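Local coordinates for protein oxidoreductase, Gfo/Idh/MocA family (Vibrio cholerae, PDB 1XEA) that probably acts as a nucleotide-dependent oxidoreductase, binding its dinucleotide cofactor in an N-terminal Rossmann domain, at residues 165-170 with 215-220; 188-193 with 198-203; 158-163 with 304-309. All coordinates share one frame; numbering follows the deposited sequence.

Contact 1. Residues 165-170 with 215-220; sequences FDDFIH and MNRQFG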
loop_
_atom_site.group_PDB
_atom_site.type_symbol
_atom_site.label_atom_id
_atom_site.label_comp_id
_atom_site.label_asym_id
_atom_site.label_seq_id
_atom_site.Cartn_x
_atom_site.Cartn_y
_atom_site.Cartn_z
ATOM N N PHE A 165 32.858 -3.428 3.072
ATOM C CA PHE A 165 33.289 -3.715 1.715
ATOM C C PHE A 165 32.398 -4.649 0.911
ATOM O O PHE A 165 32.295 -4.507 -0.306
ATOM C CB PHE A 165 34.727 -4.232 1.710
ATOM C CG PHE A 165 35.753 -3.140 1.744
ATOM C CD1 PHE A 165 36.052 -2.479 2.930
ATOM C CD2 PHE A 165 36.397 -2.744 0.583
ATOM C CE1 PHE A 165 36.973 -1.438 2.955
ATOM C CE2 PHE A 165 37.318 -1.705 0.603
ATOM C CZ PHE A 165 37.605 -1.054 1.792
ATOM N N ASP A 166 31.735 -5.590 1.566
ATOM C CA ASP A 166 30.894 -6.515 0.820
ATOM C C ASP A 166 29.398 -6.213 0.841
ATOM O O ASP A 166 28.609 -6.926 0.217
ATOM C CB ASP A 166 31.137 -7.944 1.305
ATOM C CG ASP A 166 32.584 -8.361 1.160
ATOM O OD1 ASP A 166 33.097 -8.378 0.014
ATOM O OD2 ASP A 166 33.215 -8.669 2.196
ATOM N N ASP A 167 29.000 -5.148 1.529
ATOM C CA ASP A 167 27.584 -4.830 1.617
ATOM C C ASP A 167 27.284 -3.341 1.545
ATOM O O ASP A 167 26.784 -2.851 0.530
ATOM C CB ASP A 167 27.031 -5.412 2.916
ATOM C CG ASP A 167 25.617 -5.908 2.772
ATOM O OD1 ASP A 167 25.094 -5.908 1.639
ATOM O OD2 ASP A 167 25.023 -6.313 3.792
ATOM N N PHE A 168 27.596 -2.633 2.629
ATOM C CA PHE A 168 27.357 -1.197 2.742
ATOM C C PHE A 168 27.835 -0.430 1.521
ATOM O O PHE A 168 27.311 0.633 1.187
ATOM C CB PHE A 168 28.052 -0.646 3.984
ATOM C CG PHE A 168 27.674 0.760 4.303
ATOM C CD1 PHE A 168 26.387 1.061 4.739
ATOM C CD2 PHE A 168 28.597 1.795 4.160
ATOM C CE1 PHE A 168 26.017 2.376 5.031
ATOM C CE2 PHE A 168 28.242 3.117 4.449
ATOM C CZ PHE A 168 26.947 3.414 4.887
ATOM N N ILE A 169 28.838 -0.976 0.849
ATOM C CA ILE A 169 29.378 -0.326 -0.332
ATOM C C ILE A 169 28.294 -0.159 -1.387
ATOM O O ILE A 169 28.381 0.721 -2.227
ATOM C CB ILE A 169 30.557 -1.129 -0.910
ATOM C CG1 ILE A 169 31.365 -0.242 -1.858
ATOM C CG2 ILE A 169 30.043 -2.360 -1.634
ATOM C CD1 ILE A 169 32.774 -0.713 -2.051
ATOM N N HIS A 170 27.274 -1.008 -1.340
ATOM C CA HIS A 170 26.198 -0.903 -2.300
ATOM C C HIS A 170 25.487 0.430 -2.115
ATOM O O HIS A 170 25.535 1.291 -2.987
ATOM C CB HIS A 170 25.205 -2.044 -2.136
ATOM C CG HIS A 170 25.511 -3.235 -2.984
ATOM N ND1 HIS A 170 25.759 -3.138 -4.336
ATOM C CD2 HIS A 170 25.617 -4.549 -2.676
ATOM C CE1 HIS A 170 26.009 -4.339 -4.823
ATOM N NE2 HIS A 170 25.930 -5.215 -3.836
HETATM N N MSE A 215 22.268 1.441 6.474
HETATM C CA MSE A 215 22.179 -0.008 6.465
HETATM C C MSE A 215 22.039 -0.543 7.870
HETATM O O MSE A 215 22.955 -0.421 8.681
HETATM C CB MSE A 215 23.418 -0.619 5.829
HETATM C CG MSE A 215 23.458 -2.134 5.915
HETATM SE SE MSE A 215 24.852 -2.896 4.805
HETATM C CE MSE A 215 23.931 -2.808 3.107
ATOM N N ASN A 216 20.892 -1.148 8.151
ATOM C CA ASN A 216 20.648 -1.717 9.463
ATOM C C ASN A 216 20.483 -3.205 9.249
ATOM O O ASN A 216 19.398 -3.675 8.901
ATOM C CB ASN A 216 19.377 -1.139 10.073
ATOM C CG ASN A 216 19.190 -1.557 11.505
ATOM O OD1 ASN A 216 19.590 -2.648 11.897
ATOM N ND2 ASN A 216 18.576 -0.696 12.297
ATOM N N ARG A 217 21.567 -3.947 9.442
ATOM C CA ARG A 217 21.518 -5.384 9.243
ATOM C C ARG A 217 20.934 -6.141 10.419
ATOM O O ARG A 217 21.095 -7.353 10.541
ATOM C CB ARG A 217 22.899 -5.902 8.865
ATOM C CG ARG A 217 23.251 -5.478 7.467
ATOM C CD ARG A 217 24.602 -5.934 7.069
ATOM N NE ARG A 217 24.729 -7.372 7.135
ATOM C CZ ARG A 217 25.767 -8.028 6.639
ATOM N NH1 ARG A 217 26.750 -7.362 6.048
ATOM N NH2 ARG A 217 25.812 -9.347 6.726
ATOM N N GLN A 218 20.251 -5.403 11.283
ATOM C CA GLN A 218 19.566 -5.974 12.435
ATOM C C GLN A 218 18.202 -5.309 12.428
ATOM O O GLN A 218 17.695 -4.898 13.469
ATOM C CB GLN A 218 20.283 -5.640 13.743
ATOM C CG GLN A 218 21.496 -6.504 14.059
ATOM C CD GLN A 218 21.604 -6.797 15.554
ATOM O OE1 GLN A 218 21.513 -5.880 16.380
ATOM N NE2 GLN A 218 21.800 -8.071 15.907
ATOM N N PHE A 219 17.624 -5.196 11.236
ATOM C CA PHE A 219 16.320 -4.564 11.040
ATOM C C PHE A 219 15.210 -5.613 11.184
ATOM O O PHE A 219 15.467 -6.814 11.106
ATOM C CB PHE A 219 16.281 -3.933 9.641
ATOM C CG PHE A 219 15.244 -2.854 9.469
ATOM C CD1 PHE A 219 15.291 -1.692 10.236
ATOM C CD2 PHE A 219 14.255 -2.974 8.499
ATOM C CE1 PHE A 219 14.382 -0.660 10.028
ATOM C CE2 PHE A 219 13.341 -1.947 8.285
ATOM C CZ PHE A 219 13.403 -0.786 9.055
ATOM N N GLY A 220 13.982 -5.152 11.382
ATOM C CA GLY A 220 12.870 -6.073 11.529
ATOM C C GLY A 220 12.576 -6.893 10.284
ATOM O O GLY A 220 11.899 -7.925 10.345
#
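M215, a selenomethionine, leaves its strand with CG anti to the backbone N (chi1 174°), and the chain runs extended through CB, CG and SE until a bend at chi3 (-80°) brings CE up against the carboxylate of D167. The F168 ring, also swung clear of its own backbone N, passes M215 in the opposite direction. The setting is the C-terminal alpha/beta domain of the Gfo/Idh/MocA fold, where helix 160-175 lies against one face of a large mixed sheet and strand 209-216 is one of the strands beneath it. The backbones stay well separated, with the CA atoms of F168 and M215 6.5 Å apart, and side chains fill the gap. The F168 ring presents its edge, CD1 meeting CB of M215 at 3.6 Å, and continues along the sheet onto L200 and V202. SE of M215 lies 3.5 Å from the backbone N of F168. CE of M215 reaches CG of D167 at 3.5 Å, the side chain crossing the aspartate at about a right angle. A long, flexible, apolar chain suits this place because it can bend to fit between a helix turn and an acidic group; F163 and P171 border it too. The carboxylate of D167 lies among basic groups. Its main partner is R153, which forms a salt bridge to OD2, and K151 makes a long, weak ion pair with OD1. Across the contact R217 adds a further positive charge, its NE weakly bonded to the L156 carbonyl. The carboxylate and guanidinium planes stand 87° apart, and OD2 of D167 sits over the guanidinium face, 3.0 Å from NH1 of R217, with no N-H aimed at it.

Contact 2. Residues 188-193 with 198-203; sequences LTYHMS and ARLDVQ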
loop_
_atom_site.group_PDB
_atom_site.type_symbol
_atom_site.label_atom_id
_atom_site.label_comp_id
_atom_site.label_asym_id
_atom_site.label_seq_id
_atom_site.Cartn_x
_atom_site.Cartn_y
_atom_site.Cartn_z
ATOM N N LEU A 188 29.179 10.276 10.371
ATOM C CA LEU A 188 29.166 8.830 10.458
ATOM C C LEU A 188 28.510 8.398 11.765
ATOM O O LEU A 188 28.798 8.950 12.826
ATOM C CB LEU A 188 30.603 8.339 10.387
ATOM C CG LEU A 188 30.867 6.897 9.998
ATOM C CD1 LEU A 188 32.373 6.700 9.908
ATOM C CD2 LEU A 188 30.278 5.943 11.012
ATOM N N THR A 189 27.624 7.415 11.687
ATOM C CA THR A 189 26.932 6.918 12.869
ATOM C C THR A 189 26.833 5.410 12.758
ATOM O O THR A 189 26.675 4.886 11.663
ATOM C CB THR A 189 25.510 7.489 12.949
ATOM O OG1 THR A 189 25.576 8.896 13.188
ATOM C CG2 THR A 189 24.730 6.833 14.065
ATOM N N TYR A 190 26.921 4.704 13.874
ATOM C CA TYR A 190 26.808 3.256 13.807
ATOM C C TYR A 190 26.471 2.671 15.161
ATOM O O TYR A 190 26.371 3.395 16.151
ATOM C CB TYR A 190 28.102 2.643 13.258
ATOM C CG TYR A 190 29.320 2.914 14.099
ATOM C CD1 TYR A 190 29.572 2.164 15.244
ATOM C CD2 TYR A 190 30.198 3.952 13.779
ATOM C CE1 TYR A 190 30.660 2.437 16.056
ATOM C CE2 TYR A 190 31.297 4.238 14.587
ATOM C CZ TYR A 190 31.520 3.476 15.726
ATOM O OH TYR A 190 32.590 3.750 16.548
ATOM N N HIS A 191 26.264 1.360 15.185
ATOM C CA HIS A 191 25.942 0.647 16.409
ATOM C C HIS A 191 26.557 -0.732 16.336
ATOM O O HIS A 191 26.546 -1.372 15.289
ATOM C CB HIS A 191 24.433 0.506 16.581
ATOM C CG HIS A 191 24.031 -0.235 17.824
ATOM N ND1 HIS A 191 24.271 0.249 19.093
ATOM C CD2 HIS A 191 23.369 -1.406 17.988
ATOM C CE1 HIS A 191 23.769 -0.586 19.985
ATOM N NE2 HIS A 191 23.215 -1.598 19.341
HETATM N N MSE A 192 27.095 -1.185 17.459
HETATM C CA MSE A 192 27.714 -2.494 17.533
HETATM C C MSE A 192 26.863 -3.391 18.426
HETATM O O MSE A 192 26.637 -3.076 19.590
HETATM C CB MSE A 192 29.120 -2.369 18.120
HETATM C CG MSE A 192 30.047 -1.433 17.371
HETATM SE SE MSE A 192 30.741 -2.166 15.704
HETATM C CE MSE A 192 31.384 -3.881 16.359
ATOM N N SER A 193 26.367 -4.493 17.878
ATOM C CA SER A 193 25.583 -5.424 18.678
ATOM C C SER A 193 26.533 -6.557 19.028
ATOM O O SER A 193 27.187 -7.120 18.148
ATOM C CB SER A 193 24.387 -5.963 17.904
ATOM O OG SER A 193 23.680 -6.905 18.693
ATOM N N ALA A 198 26.028 -3.762 13.666
ATOM C CA ALA A 198 24.602 -3.974 13.446
ATOM C C ALA A 198 24.079 -3.000 12.388
ATOM O O ALA A 198 23.522 -3.432 11.380
ATOM C CB ALA A 198 23.835 -3.809 14.761
ATOM N N ARG A 199 24.258 -1.698 12.611
ATOM C CA ARG A 199 23.810 -0.706 11.638
ATOM C C ARG A 199 24.839 0.401 11.438
ATOM O O ARG A 199 25.524 0.801 12.380
ATOM C CB ARG A 199 22.485 -0.069 12.052
ATOM C CG ARG A 199 22.661 0.940 13.131
ATOM C CD ARG A 199 21.569 1.964 13.172
ATOM N NE ARG A 199 21.912 2.940 14.198
ATOM C CZ ARG A 199 22.863 3.861 14.065
ATOM N NH1 ARG A 199 23.562 3.951 12.944
ATOM N NH2 ARG A 199 23.148 4.678 15.068
ATOM N N LEU A 200 24.924 0.897 10.206
ATOM C CA LEU A 200 25.867 1.951 9.822
ATOM C C LEU A 200 25.115 3.038 9.060
ATOM O O LEU A 200 24.304 2.738 8.185
ATOM C CB LEU A 200 26.959 1.356 8.926
ATOM C CG LEU A 200 28.119 2.245 8.506
ATOM C CD1 LEU A 200 28.898 2.685 9.732
ATOM C CD2 LEU A 200 29.014 1.485 7.550
ATOM N N ASP A 201 25.380 4.295 9.392
ATOM C CA ASP A 201 24.708 5.407 8.729
ATOM C C ASP A 201 25.659 6.529 8.361
ATOM O O ASP A 201 26.121 7.276 9.226
ATOM C CB ASP A 201 23.594 5.962 9.615
ATOM C CG ASP A 201 22.430 4.999 9.763
ATOM O OD1 ASP A 201 21.883 4.562 8.729
ATOM O OD2 ASP A 201 22.053 4.679 10.910
ATOM N N VAL A 202 25.941 6.647 7.069
ATOM C CA VAL A 202 26.834 7.679 6.571
ATOM C C VAL A 202 26.040 8.711 5.797
ATOM O O VAL A 202 25.324 8.388 4.852
ATOM C CB VAL A 202 27.912 7.093 5.656
ATOM C CG1 VAL A 202 28.738 8.216 5.048
ATOM C CG2 VAL A 202 28.796 6.148 6.445
ATOM N N GLN A 203 26.195 9.964 6.199
ATOM C CA GLN A 203 25.478 11.061 5.578
ATOM C C GLN A 203 26.337 12.327 5.495
ATOM O O GLN A 203 27.013 12.691 6.456
ATOM C CB GLN A 203 24.203 11.320 6.390
ATOM C CG GLN A 203 23.763 12.763 6.444
ATOM C CD GLN A 203 22.439 12.955 7.162
ATOM O OE1 GLN A 203 22.080 14.080 7.509
ATOM N NE2 GLN A 203 21.701 11.863 7.379
#
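L188 meets V202 as a non-hydrogen-bonded antiparallel pair, and its CD2 also lies against CD1 of L200 at 3.8 Å; branched apolar chains suit this face, where helices 160-175 and 286-311 pack. T189 turns to the other face opposite D201. Their backbones exchange two bonds, T189 N to D201 O at 2.9 Å and D201 N to T189 O at 2.7 Å. Beside them the D201 carboxylate forms a salt bridge to R199 on its own strand and accepts a bond from S214, two partners for a buried charge. Y190 is back on the leucine face: CB touches CD1 of L200 at 3.6 Å, while chi1 of 61° leads the ring off the neighbouring strand to helix 286-311, where its OH bonds to Q309 and the side chain touches I306. Over the peptide from Y190 to H191 lies the R199 guanidinium, one face against the Y190 carbonyl carbon; R199 also packs on L210 of the second subunit. H191 breaks the regular pairing. Its N bonds to R199 O at 3.0 Å, but its O takes A198 N at 2.9 Å, so A198 and R199 both stand opposite H191. At the end of the strand, S193 CB packs on A198 CB at 3.9 Å, small groups fitting close to the turn. Two residues opposite one make a classic beta bulge, here in the hairpin at one edge of the C-terminal sheet, which has helices on one face and the second subunit on the other.

Contact 3. Residues 158-163 with 304-309; sequences GDIRTF and QQITQQ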
loop_
_atom_site.group_PDB
_atom_site.type_symbol
_atom_site.label_atom_id
_atom_site.label_comp_id
_atom_site.label_asym_id
_atom_site.label_seq_id
_atom_site.Cartn_x
_atom_site.Cartn_y
_atom_site.Cartn_z
ATOM N N GLY A 158 27.634 -8.405 11.471
ATOM C CA GLY A 158 28.898 -8.956 11.010
ATOM C C GLY A 158 30.075 -8.061 11.345
ATOM O O GLY A 158 29.903 -7.015 11.964
ATOM N N ASP A 159 31.271 -8.462 10.928
ATOM C CA ASP A 159 32.469 -7.682 11.207
ATOM C C ASP A 159 32.564 -6.459 10.307
ATOM O O ASP A 159 32.235 -6.509 9.124
ATOM C CB ASP A 159 33.712 -8.529 10.990
ATOM C CG ASP A 159 33.952 -8.805 9.534
ATOM O OD1 ASP A 159 33.058 -9.436 8.916
ATOM O OD2 ASP A 159 35.016 -8.386 9.006
ATOM N N ILE A 160 33.059 -5.371 10.880
ATOM C CA ILE A 160 33.222 -4.118 10.168
ATOM C C ILE A 160 33.630 -4.282 8.718
ATOM O O ILE A 160 32.922 -3.836 7.822
ATOM C CB ILE A 160 34.254 -3.245 10.862
ATOM C CG1 ILE A 160 33.843 -3.067 12.326
ATOM C CG2 ILE A 160 34.374 -1.909 10.141
ATOM C CD1 ILE A 160 34.835 -2.302 13.145
ATOM N N ARG A 161 34.765 -4.925 8.487
ATOM C CA ARG A 161 35.259 -5.122 7.132
ATOM C C ARG A 161 34.221 -5.666 6.171
ATOM O O ARG A 161 33.791 -4.963 5.263
ATOM C CB ARG A 161 36.462 -6.056 7.150
ATOM C CG ARG A 161 37.743 -5.388 7.608
ATOM C CD ARG A 161 38.419 -4.681 6.464
ATOM N NE ARG A 161 38.997 -3.421 6.894
ATOM C CZ ARG A 161 39.763 -2.659 6.125
ATOM N NH1 ARG A 161 40.046 -3.039 4.884
ATOM N NH2 ARG A 161 40.230 -1.508 6.593
ATOM N N THR A 162 33.832 -6.920 6.356
ATOM C CA THR A 162 32.859 -7.538 5.471
ATOM C C THR A 162 31.630 -6.670 5.284
ATOM O O THR A 162 31.207 -6.398 4.162
ATOM C CB THR A 162 32.402 -8.889 6.013
ATOM O OG1 THR A 162 33.545 -9.717 6.249
ATOM C CG2 THR A 162 31.487 -9.574 5.011
ATOM N N PHE A 163 31.051 -6.253 6.402
ATOM C CA PHE A 163 29.862 -5.415 6.402
ATOM C C PHE A 163 30.025 -4.228 5.457
ATOM O O PHE A 163 29.139 -3.946 4.661
ATOM C CB PHE A 163 29.610 -4.924 7.828
ATOM C CG PHE A 163 28.341 -4.133 8.006
ATOM C CD1 PHE A 163 27.300 -4.644 8.772
ATOM C CD2 PHE A 163 28.239 -2.832 7.533
ATOM C CE1 PHE A 163 26.186 -3.875 9.071
ATOM C CE2 PHE A 163 27.123 -2.059 7.830
ATOM C CZ PHE A 163 26.100 -2.584 8.607
ATOM N N GLN A 304 38.177 2.174 9.046
ATOM C CA GLN A 304 39.187 2.596 9.994
ATOM C C GLN A 304 38.630 3.376 11.165
ATOM O O GLN A 304 38.806 2.969 12.308
ATOM C CB GLN A 304 40.263 3.402 9.284
ATOM C CG GLN A 304 41.229 2.495 8.548
ATOM C CD GLN A 304 42.271 3.260 7.780
ATOM O OE1 GLN A 304 42.987 4.088 8.342
ATOM N NE2 GLN A 304 42.370 2.990 6.486
ATOM N N GLN A 305 37.952 4.486 10.901
ATOM C CA GLN A 305 37.412 5.260 12.000
ATOM C C GLN A 305 36.599 4.401 12.980
ATOM O O GLN A 305 36.611 4.659 14.183
ATOM C CB GLN A 305 36.563 6.417 11.477
ATOM C CG GLN A 305 36.172 7.389 12.572
ATOM C CD GLN A 305 35.437 8.612 12.040
ATOM O OE1 GLN A 305 34.434 8.487 11.337
ATOM N NE2 GLN A 305 35.929 9.803 12.384
ATOM N N ILE A 306 35.908 3.378 12.479
ATOM C CA ILE A 306 35.105 2.502 13.343
ATOM C C ILE A 306 36.012 1.569 14.150
ATOM O O ILE A 306 35.996 1.590 15.379
ATOM C CB ILE A 306 34.093 1.635 12.523
ATOM C CG1 ILE A 306 33.116 2.522 11.754
ATOM C CG2 ILE A 306 33.283 0.753 13.454
ATOM C CD1 ILE A 306 32.191 1.752 10.818
ATOM N N THR A 307 36.795 0.749 13.453
ATOM C CA THR A 307 37.710 -0.180 14.105
ATOM C C THR A 307 38.482 0.534 15.211
ATOM O O THR A 307 38.644 0.000 16.304
ATOM C CB THR A 307 38.712 -0.766 13.097
ATOM O OG1 THR A 307 38.008 -1.514 12.101
ATOM C CG2 THR A 307 39.704 -1.672 13.795
ATOM N N GLN A 308 38.950 1.744 14.915
ATOM C CA GLN A 308 39.690 2.547 15.881
ATOM C C GLN A 308 38.799 2.908 17.058
ATOM O O GLN A 308 39.034 2.479 18.185
ATOM C CB GLN A 308 40.181 3.844 15.241
ATOM C CG GLN A 308 40.817 4.801 16.243
ATOM C CD GLN A 308 40.424 6.256 16.015
ATOM O OE1 GLN A 308 39.236 6.598 16.006
ATOM N NE2 GLN A 308 41.423 7.122 15.846
ATOM N N GLN A 309 37.774 3.708 16.780
ATOM C CA GLN A 309 36.838 4.154 17.805
ATOM C C GLN A 309 36.297 3.034 18.683
ATOM O O GLN A 309 35.913 3.269 19.827
ATOM C CB GLN A 309 35.681 4.912 17.156
ATOM C CG GLN A 309 35.988 6.367 16.907
ATOM C CD GLN A 309 34.915 7.061 16.093
ATOM O OE1 GLN A 309 33.723 6.747 16.201
ATOM N NE2 GLN A 309 35.333 8.028 15.282
HETATM O O HOH W 1 39.747 -1.438 9.808
#
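I160 and I306 reach past each other in opposite directions, the CG1-CD1 arm of I160 running along the CG2 branch of I306. The end methyl CD1 of I160 arrives at CG2 of I306, 3.4 Å away, and CG1 of I160 follows at 4.0 Å. In I160, chi1 of -55° and an extended chi2 of 176° stretch CG1 and CD1 into an extended arm that meets the partner helix, while CG2 stays on the T307 side. T307 comes in obliquely, its OG1 3.4 Å from CD1 of I160; the hydroxyl is meanwhile bonded to the C303 carbonyl one turn back, so a polar atom can border the isoleucines without losing its bonding. This is a helix-to-helix seam in the C-terminal domain of the Gfo/Idh/MocA fold, where the first turn of helix 160-175 meets the last turns of helix 286-311, with L200 and Y190 of the sheet behind I306. D159 is the N-cap of the first helix, its OD2 accepting from T162 N and OD1 from T162 OG1 through its syn lone pair, which ties the carboxylate to the turn that carries I160. A water joins the two helices, accepting from NH2 of R161 at 3.3 Å, at the edge of the guanidinium and in its plane, and donating to OG1 of T307 at 2.9 Å. NH1 of R161 forms a salt bridge to E300, one helical turn before Q304.

Overall arrangement
Contacts 1 and 3 share helix 160-175: contact 1 sets its second turn against the sheet, contact 3 its start against helix 286-311. Contact 2 supplies part of the sheet beneath, and its strand 198-203 is bonded to strand 209-216 of contact 1 through the backbone of L200 and M215. F163 of contact 3 joins all three, packing on M215, R217 and L200. Contacts 1 and 2 are buried and reach the second subunit; contact 3 is partly buried and touches no other chain. Their chemistry follows: apolar chains beside a buried aspartate and its basic partners in contact 1, backbone pairing in contact 2, and methyl packing bordered by water in contact 3.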